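Long-range contacts in aldehyde dehydrogenase 12 (Zea mays, PDB 6D97), which catalyses the NAD-dependent oxidation of L-glutamate gamma-semialdehyde to glutamate, the last step of proline catabolism in plants: residues N379-I384 with F426-K431; P27-V32 with L127-K132. All coordinates share one frame; numbering follows the deposited sequence.

Overall arrangement
From the N terminus, the chain first meets interaction 2, in which the loop 27-32, ahead of strand 43-49, packs on helix 124-137 and so closes a loop of 94 intervening residues. Only after that loop is complete does interaction 1 begin: residues 379-384, at the end of helix 371-382, meet 426-431 on and after helix 425-429, with 41 residues between them. The two loops therefore follow in series and neither nest nor cross. The centres of interactions 1 and 2 lie 43 Å apart, and the nearest atoms of interactions 1 and 2 are about 28 Å apart. Interaction 2 ties the N-terminal loop to helix 124-137, with helix 229-240 also touching the loop; interaction 1 joins two helices beside strand 437-443.

Interaction 1: residues N379-I384 with F426-K431; sequences NNLLKI and FELVTK
Leu428 extends with CG anti to its backbone N (chi1 179°), which sends both methyls across to the helix 371-382 side, while Leu381 and Asn380 carry CG anti to the carbonyl carbon (chi1 -70° and -74°). Leu381 CD2 consequently lies in a notch between neighbouring residues, 3.7 Å from Val429 CG2 and 3.8 Å from Leu428 CG. The Leu381 side chain crosses that of Leu428 obliquely and that of Val429 at about a right angle. Leu428 CD2 sits 3.5 Å from the backbone O of Asn380, and both Leu428 methyls lie against one side of Asn380 CB. Ile384, just past the helix, closes the group more loosely, its CD1 4.2 Å from Leu428 CD2. The amide of Asn380 is engaged within its own segment: Lys383 NZ donates to Asn380 OD1 in the carbonyl plane over 3.3 Å. Within 426-431, Thr430 OG1 and N both donate to Phe426 O, tying down the helix end next to Val429. Outside the pair, Leu381 also touches Phe437 and Val439 of strand 437-443. With carbon-to-carbon packing dominating and no polar pairing between the segments, the contact is held by dispersion and burial of aliphatic surface.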
ATOM      1  N   ASN A 379      18.999 -42.264  21.671  1.00 36.67           N
ATOM      2  CA  ASN A 379      19.195 -42.943  22.946  1.00 43.62           C
ATOM      3  C   ASN A 379      19.082 -41.975  24.118  1.00 47.09           C
ATOM      4  O   ASN A 379      18.557 -42.341  25.179  1.00 49.44           O
ATOM      5  CB  ASN A 379      20.550 -43.661  22.956  1.00 49.46           C
ATOM      6  CG  ASN A 379      20.566 -44.889  22.065  1.00 56.91           C
ATOM      7  OD1 ASN A 379      19.564 -45.603  21.968  1.00 57.10           O
ATOM      8  ND2 ASN A 379      21.692 -45.141  21.412  1.00 52.72           N
ATOM      9  N   ASN A 380      19.577 -40.746  23.957  1.00 47.48           N
ATOM     10  CA  ASN A 380      19.418 -39.747  25.007  1.00 49.47           C
ATOM     11  C   ASN A 380      17.945 -39.463  25.277  1.00 49.49           C
ATOM     12  O   ASN A 380      17.537 -39.310  26.434  1.00 51.57           O
ATOM     13  CB  ASN A 380      20.149 -38.460  24.632  1.00 50.45           C
ATOM     14  CG  ASN A 380      21.649 -38.582  24.765  1.00 50.44           C
ATOM     15  OD1 ASN A 380      22.151 -39.444  25.484  1.00 53.16           O
ATOM     16  ND2 ASN A 380      22.374 -37.709  24.077  1.00 50.87           N
ATOM     17  N   LEU A 381      17.132 -39.389  24.219  1.00 43.37           N
ATOM     18  CA  LEU A 381      15.698 -39.195  24.405  1.00 44.67           C
ATOM     19  C   LEU A 381      15.063 -40.398  25.090  1.00 49.13           C
ATOM     20  O   LEU A 381      14.163 -40.246  25.924  1.00 53.08           O
ATOM     21  CB  LEU A 381      15.022 -38.931  23.059  1.00 38.77           C
ATOM     22  CG  LEU A 381      15.328 -37.589  22.396  1.00 42.38           C
ATOM     23  CD1 LEU A 381      14.798 -37.553  20.979  1.00 41.73           C
ATOM     24  CD2 LEU A 381      14.714 -36.473  23.210  1.00 38.34           C
ATOM     25  N   LEU A 382      15.525 -41.606  24.758  1.00 47.64           N
ATOM     26  CA  LEU A 382      14.934 -42.818  25.309  1.00 48.83           C
ATOM     27  C   LEU A 382      15.204 -42.990  26.797  1.00 46.18           C
ATOM     28  O   LEU A 382      14.553 -43.828  27.430  1.00 48.18           O
ATOM     29  CB  LEU A 382      15.436 -44.041  24.543  1.00 44.47           C
ATOM     30  CG  LEU A 382      14.875 -44.154  23.124  1.00 48.40           C
ATOM     31  CD1 LEU A 382      15.505 -45.320  22.377  1.00 48.46           C
ATOM     32  CD2 LEU A 382      13.363 -44.294  23.162  1.00 46.32           C
ATOM     33  N   LYS A 383      16.136 -42.225  27.371  1.00 46.27           N
ATOM     34  CA  LYS A 383      16.315 -42.238  28.818  1.00 51.14           C
ATOM     35  C   LYS A 383      15.127 -41.624  29.544  1.00 51.63           C
ATOM     36  O   LYS A 383      14.987 -41.817  30.757  1.00 53.11           O
ATOM     37  CB  LYS A 383      17.595 -41.490  29.201  1.00 50.14           C
ATOM     38  CG  LYS A 383      18.872 -42.127  28.681  1.00 47.58           C
ATOM     39  CD  LYS A 383      20.067 -41.206  28.867  1.00 47.52           C
ATOM     40  CE  LYS A 383      21.345 -41.867  28.380  1.00 54.68           C
ATOM     41  NZ  LYS A 383      22.497 -40.922  28.392  1.00 70.40           N
ATOM     42  N   ILE A 384      14.272 -40.900  28.830  1.00 47.64           N
ATOM     43  CA  ILE A 384      13.152 -40.189  29.434  1.00 40.32           C
ATOM     44  C   ILE A 384      12.010 -41.162  29.689  1.00 51.23           C
ATOM     45  O   ILE A 384      11.697 -42.014  28.848  1.00 57.12           O
ATOM     46  CB  ILE A 384      12.720 -39.027  28.524  1.00 36.52           C
ATOM     47  CG1 ILE A 384      13.877 -38.038  28.360  1.00 42.20           C
ATOM     48  CG2 ILE A 384      11.481 -38.347  29.072  1.00 41.77           C
ATOM     49  CD1 ILE A 384      13.708 -37.075  27.205  1.00 45.47           C
ATOM     50  N   PHE A 426      13.582 -30.609  28.110  1.00 46.49           N
ATOM     51  CA  PHE A 426      13.104 -29.688  27.084  1.00 47.77           C
ATOM     52  C   PHE A 426      14.210 -29.332  26.095  1.00 47.56           C
ATOM     53  O   PHE A 426      14.017 -29.396  24.876  1.00 53.00           O
ATOM     54  CB  PHE A 426      12.539 -28.421  27.727  1.00 45.27           C
ATOM     55  CG  PHE A 426      11.952 -27.464  26.733  1.00 41.50           C
ATOM     56  CD1 PHE A 426      10.656 -27.635  26.275  1.00 39.35           C
ATOM     57  CD2 PHE A 426      12.710 -26.422  26.218  1.00 30.30           C
ATOM     58  CE1 PHE A 426      10.115 -26.777  25.346  1.00 32.80           C
ATOM     59  CE2 PHE A 426      12.175 -25.557  25.282  1.00 35.41           C
ATOM     60  CZ  PHE A 426      10.874 -25.736  24.847  1.00 37.05           C
ATOM     61  N   GLU A 427      15.378 -28.928  26.606  1.00 47.59           N
ATOM     62  CA  GLU A 427      16.492 -28.562  25.734  1.00 39.60           C
ATOM     63  C   GLU A 427      16.920 -29.738  24.853  1.00 39.27           C
ATOM     64  O   GLU A 427      17.263 -29.542  23.679  1.00 42.78           O
ATOM     65  CB  GLU A 427      17.683 -28.071  26.570  1.00 40.17           C
ATOM     66  CG  GLU A 427      17.487 -26.746  27.314  1.00 50.66           C
ATOM     67  CD  GLU A 427      16.505 -26.854  28.452  1.00 57.92           C
ATOM     68  OE1 GLU A 427      16.289 -27.967  28.943  1.00 60.48           O
ATOM     69  OE2 GLU A 427      15.924 -25.838  28.854  1.00 63.64           O
ATOM     70  N   LEU A 428      16.889 -30.957  25.380  1.00 41.79           N
ATOM     71  CA  LEU A 428      17.180 -32.137  24.570  1.00 40.37           C
ATOM     72  C   LEU A 428      16.091 -32.381  23.520  1.00 50.57           C
ATOM     73  O   LEU A 428      16.397 -32.625  22.341  1.00 49.55           O
ATOM     74  CB  LEU A 428      17.338 -33.364  25.479  1.00 38.93           C
ATOM     75  CG  LEU A 428      17.621 -34.698  24.790  1.00 43.72           C
ATOM     76  CD1 LEU A 428      18.988 -34.679  24.151  1.00 43.70           C
ATOM     77  CD2 LEU A 428      17.480 -35.849  25.774  1.00 39.87           C
ATOM     78  N   VAL A 429      14.812 -32.339  23.922  1.00 50.03           N
ATOM     79  CA  VAL A 429      13.702 -32.651  23.011  1.00 40.00           C
ATOM     80  C   VAL A 429      13.626 -31.621  21.889  1.00 39.84           C
ATOM     81  O   VAL A 429      13.401 -31.970  20.717  1.00 50.41           O
ATOM     82  CB  VAL A 429      12.374 -32.750  23.807  1.00 41.42           C
ATOM     83  CG1 VAL A 429      11.141 -32.596  22.895  1.00 34.78           C
ATOM     84  CG2 VAL A 429      12.324 -34.061  24.585  1.00 41.10           C
ATOM     85  N   THR A 430      13.819 -30.340  22.203  1.00 41.56           N
ATOM     86  CA  THR A 430      13.723 -29.263  21.221  1.00 35.86           C
ATOM     87  C   THR A 430      15.052 -29.018  20.491  1.00 30.78           C
ATOM     88  O   THR A 430      15.224 -27.960  19.873  1.00 35.56           O
ATOM     89  CB  THR A 430      13.234 -27.986  21.889  1.00 32.88           C
ATOM     90  OG1 THR A 430      14.204 -27.540  22.833  1.00 37.81           O
ATOM     91  CG2 THR A 430      11.887 -28.235  22.619  1.00 34.33           C
ATOM     92  N   LYS A 431      15.985 -29.956  20.541  1.00 40.32           N
ATOM     93  CA  LYS A 431      17.241 -29.807  19.818  1.00 32.64           C
ATOM     94  C   LYS A 431      17.023 -30.135  18.343  1.00 37.23           C
ATOM     95  O   LYS A 431      16.450 -31.178  18.017  1.00 34.43           O
ATOM     96  CB  LYS A 431      18.299 -30.728  20.433  1.00 42.18           C
ATOM     97  CG  LYS A 431      19.639 -30.748  19.738  1.00 47.97           C
ATOM     98  CD  LYS A 431      20.412 -31.975  20.175  1.00 58.08           C
ATOM     99  CE  LYS A 431      21.765 -32.032  19.520  1.00 56.27           C
ATOM    100  NZ  LYS A 431      22.803 -31.349  20.330  1.00 59.99           N
TER

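Interaction 2: residues P27-V32 with L127-K132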
ATOM      1  N   PRO A  27      23.154 -28.002 -21.336  1.00 46.49           N
ATOM      2  CA  PRO A  27      22.924 -26.666 -21.903  1.00 50.88           C
ATOM      3  C   PRO A  27      24.217 -25.950 -22.260  1.00 48.24           C
ATOM      4  O   PRO A  27      25.308 -26.311 -21.815  1.00 53.23           O
ATOM      5  CB  PRO A  27      22.187 -25.931 -20.777  1.00 45.06           C
ATOM      6  CG  PRO A  27      21.567 -27.025 -19.968  1.00 42.96           C
ATOM      7  CD  PRO A  27      22.566 -28.134 -19.996  1.00 43.13           C
ATOM      8  N   SER A  28      24.056 -24.889 -23.057  1.00 54.57           N
ATOM      9  CA  SER A  28      25.198 -24.166 -23.613  1.00 54.64           C
ATOM     10  C   SER A  28      26.053 -23.537 -22.520  1.00 50.46           C
ATOM     11  O   SER A  28      27.288 -23.603 -22.571  1.00 47.42           O
ATOM     12  CB  SER A  28      24.702 -23.099 -24.592  1.00 61.33           C
ATOM     13  OG  SER A  28      25.665 -22.079 -24.781  1.00 74.45           O
ATOM     14  N   PHE A  29      25.419 -22.934 -21.517  1.00 44.05           N
ATOM     15  CA  PHE A  29      26.171 -22.258 -20.470  1.00 37.71           C
ATOM     16  C   PHE A  29      26.921 -23.232 -19.572  1.00 42.77           C
ATOM     17  O   PHE A  29      27.803 -22.807 -18.818  1.00 44.89           O
ATOM     18  CB  PHE A  29      25.232 -21.405 -19.622  1.00 26.98           C
ATOM     19  CG  PHE A  29      24.154 -22.194 -18.938  1.00 30.85           C
ATOM     20  CD1 PHE A  29      24.396 -22.807 -17.720  1.00 32.01           C
ATOM     21  CD2 PHE A  29      22.897 -22.323 -19.507  1.00 31.46           C
ATOM     22  CE1 PHE A  29      23.415 -23.535 -17.085  1.00 35.37           C
ATOM     23  CE2 PHE A  29      21.905 -23.050 -18.874  1.00 36.86           C
ATOM     24  CZ  PHE A  29      22.167 -23.657 -17.660  1.00 40.98           C
ATOM     25  N   ALA A  30      26.581 -24.516 -19.627  1.00 42.68           N
ATOM     26  CA  ALA A  30      27.079 -25.461 -18.641  1.00 40.40           C
ATOM     27  C   ALA A  30      28.532 -25.826 -18.904  1.00 41.93           C
ATOM     28  O   ALA A  30      28.966 -25.952 -20.053  1.00 49.70           O
ATOM     29  CB  ALA A  30      26.214 -26.721 -18.639  1.00 44.45           C
ATOM     30  N   THR A  31      29.288 -25.979 -17.821  1.00 40.55           N
ATOM     31  CA  THR A  31      30.631 -26.544 -17.863  1.00 40.65           C
ATOM     32  C   THR A  31      30.693 -27.905 -17.184  1.00 42.07           C
ATOM     33  O   THR A  31      31.787 -28.438 -16.980  1.00 50.12           O
ATOM     34  CB  THR A  31      31.640 -25.588 -17.219  1.00 36.63           C
ATOM     35  OG1 THR A  31      31.250 -25.309 -15.868  1.00 36.09           O
ATOM     36  CG2 THR A  31      31.715 -24.286 -18.001  1.00 38.83           C
ATOM     37  N   VAL A  32      29.543 -28.480 -16.840  1.00 46.92           N
ATOM     38  CA  VAL A  32      29.480 -29.738 -16.111  1.00 45.61           C
ATOM     39  C   VAL A  32      28.300 -30.552 -16.622  1.00 38.79           C
ATOM     40  O   VAL A  32      27.273 -30.003 -17.025  1.00 47.75           O
ATOM     41  CB  VAL A  32      29.371 -29.505 -14.586  1.00 46.97           C
ATOM     42  CG1 VAL A  32      28.045 -28.841 -14.230  1.00 36.07           C
ATOM     43  CG2 VAL A  32      29.539 -30.804 -13.818  1.00 43.67           C
ATOM     44  N   LEU A 127      15.707 -27.321 -16.789  1.00 29.67           N
ATOM     45  CA  LEU A 127      15.110 -27.799 -15.545  1.00 36.58           C
ATOM     46  C   LEU A 127      15.758 -29.103 -15.106  1.00 36.62           C
ATOM     47  O   LEU A 127      16.213 -29.237 -13.964  1.00 34.06           O
ATOM     48  CB  LEU A 127      13.602 -28.004 -15.726  1.00 40.29           C
ATOM     49  CG  LEU A 127      12.594 -26.855 -15.744  1.00 44.65           C
ATOM     50  CD1 LEU A 127      11.259 -27.349 -16.272  1.00 35.44           C
ATOM     51  CD2 LEU A 127      12.422 -26.267 -14.355  1.00 51.39           C
ATOM     52  N   ASP A 128      15.813 -30.075 -16.016  1.00 29.73           N
ATOM     53  CA  ASP A 128      16.376 -31.376 -15.683  1.00 29.89           C
ATOM     54  C   ASP A 128      17.855 -31.266 -15.327  1.00 29.95           C
ATOM     55  O   ASP A 128      18.326 -31.925 -14.393  1.00 30.81           O
ATOM     56  CB  ASP A 128      16.163 -32.332 -16.854  1.00 26.86           C
ATOM     57  CG  ASP A 128      16.686 -33.716 -16.573  1.00 37.19           C
ATOM     58  OD1 ASP A 128      16.101 -34.410 -15.718  1.00 39.20           O
ATOM     59  OD2 ASP A 128      17.683 -34.108 -17.208  1.00 41.62           O
ATOM     60  N   PHE A 129      18.597 -30.430 -16.056  1.00 34.54           N
ATOM     61  CA  PHE A 129      20.010 -30.218 -15.758  1.00 32.35           C
ATOM     62  C   PHE A 129      20.206 -29.761 -14.318  1.00 28.51           C
ATOM     63  O   PHE A 129      21.000 -30.340 -13.569  1.00 32.13           O
ATOM     64  CB  PHE A 129      20.594 -29.195 -16.735  1.00 28.47           C
ATOM     65  CG  PHE A 129      21.958 -28.699 -16.358  1.00 29.53           C
ATOM     66  CD1 PHE A 129      23.093 -29.389 -16.747  1.00 27.59           C
ATOM     67  CD2 PHE A 129      22.106 -27.528 -15.628  1.00 34.38           C
ATOM     68  CE1 PHE A 129      24.352 -28.933 -16.407  1.00 27.77           C
ATOM     69  CE2 PHE A 129      23.361 -27.066 -15.282  1.00 32.02           C
ATOM     70  CZ  PHE A 129      24.488 -27.769 -15.674  1.00 26.96           C
ATOM     71  N   PHE A 130      19.471 -28.725 -13.908  1.00 24.60           N
ATOM     72  CA  PHE A 130      19.647 -28.187 -12.563  1.00 28.73           C
ATOM     73  C   PHE A 130      19.114 -29.144 -11.503  1.00 29.25           C
ATOM     74  O   PHE A 130      19.704 -29.271 -10.426  1.00 30.37           O
ATOM     75  CB  PHE A 130      18.978 -26.819 -12.452  1.00 26.38           C
ATOM     76  CG  PHE A 130      19.863 -25.684 -12.881  1.00 28.09           C
ATOM     77  CD1 PHE A 130      20.940 -25.298 -12.099  1.00 27.42           C
ATOM     78  CD2 PHE A 130      19.626 -25.012 -14.070  1.00 26.95           C
ATOM     79  CE1 PHE A 130      21.758 -24.258 -12.485  1.00 28.18           C
ATOM     80  CE2 PHE A 130      20.438 -23.967 -14.461  1.00 25.59           C
ATOM     81  CZ  PHE A 130      21.507 -23.592 -13.670  1.00 33.15           C
ATOM     82  N   ALA A 131      18.002 -29.826 -11.787  1.00 29.39           N
ATOM     83  CA  ALA A 131      17.480 -30.803 -10.837  1.00 31.20           C
ATOM     84  C   ALA A 131      18.480 -31.927 -10.601  1.00 32.18           C
ATOM     85  O   ALA A 131      18.708 -32.338  -9.458  1.00 30.56           O
ATOM     86  CB  ALA A 131      16.151 -31.364 -11.338  1.00 24.46           C
ATOM     87  N   LYS A 132      19.095 -32.432 -11.674  1.00 28.43           N
ATOM     88  CA  LYS A 132      20.074 -33.503 -11.529  1.00 30.12           C
ATOM     89  C   LYS A 132      21.330 -33.015 -10.823  1.00 26.16           C
ATOM     90  O   LYS A 132      21.877 -33.722  -9.973  1.00 28.70           O
ATOM     91  CB  LYS A 132      20.431 -34.082 -12.895  1.00 27.20           C
ATOM     92  CG  LYS A 132      19.839 -35.450 -13.160  1.00 41.70           C
ATOM     93  CD  LYS A 132      18.817 -35.383 -14.274  1.00 48.61           C
ATOM     94  CE  LYS A 132      18.371 -36.775 -14.691  1.00 48.90           C
ATOM     95  NZ  LYS A 132      17.968 -36.828 -16.122  1.00 47.77           N
TER
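Aromatic packing forms the centre of this contact. The edge of Phe29 is directed at the face of Phe129 in an offset edge-to-face pair, with centroids 5.8 Å apart and planes at 89°. Against Phe130 the Phe29 ring is nearly parallel, at 20°, but slid so far that the two barely overlap; the closest atoms are Phe29 CZ and Phe130 CE2, 3.6 Å apart. Phe29 reaches both rings from the crowded chi1 position (60°), its CG between backbone N and carbonyl carbon, whereas Phe129 projects from the helix with CG anti to N.

Aliphatic groups meet the Phe129 ring, Pro27 and Ala30 from the same side of its plane, Val32 beyond its outer end. Pro27 CD lies 3.5 Å from Phe129 CD1, Ala30 CB 3.6 Å from Phe129 CZ, and Val32 CG1 4.0 Å from that same CZ.

The polar element is a carbonyl: Val32 O approaches the ring edge in its plane, 3.2 Å from Phe129 CE1, where the positive rim of the ring would suit an oxygen. The loop's own shape comes from the bond Ala30 N to Pro27 O (3.1 Å), which closes a type I beta turn. Helix 229-240 lines the loop too, with Gln233 OE1 accepting from Thr31 N and Leu237 touching Phe29.

Together Phe29, Phe129 and Phe130 make an aromatic cluster, through which a beta turn of the N-terminal loop packs on helix 124-137.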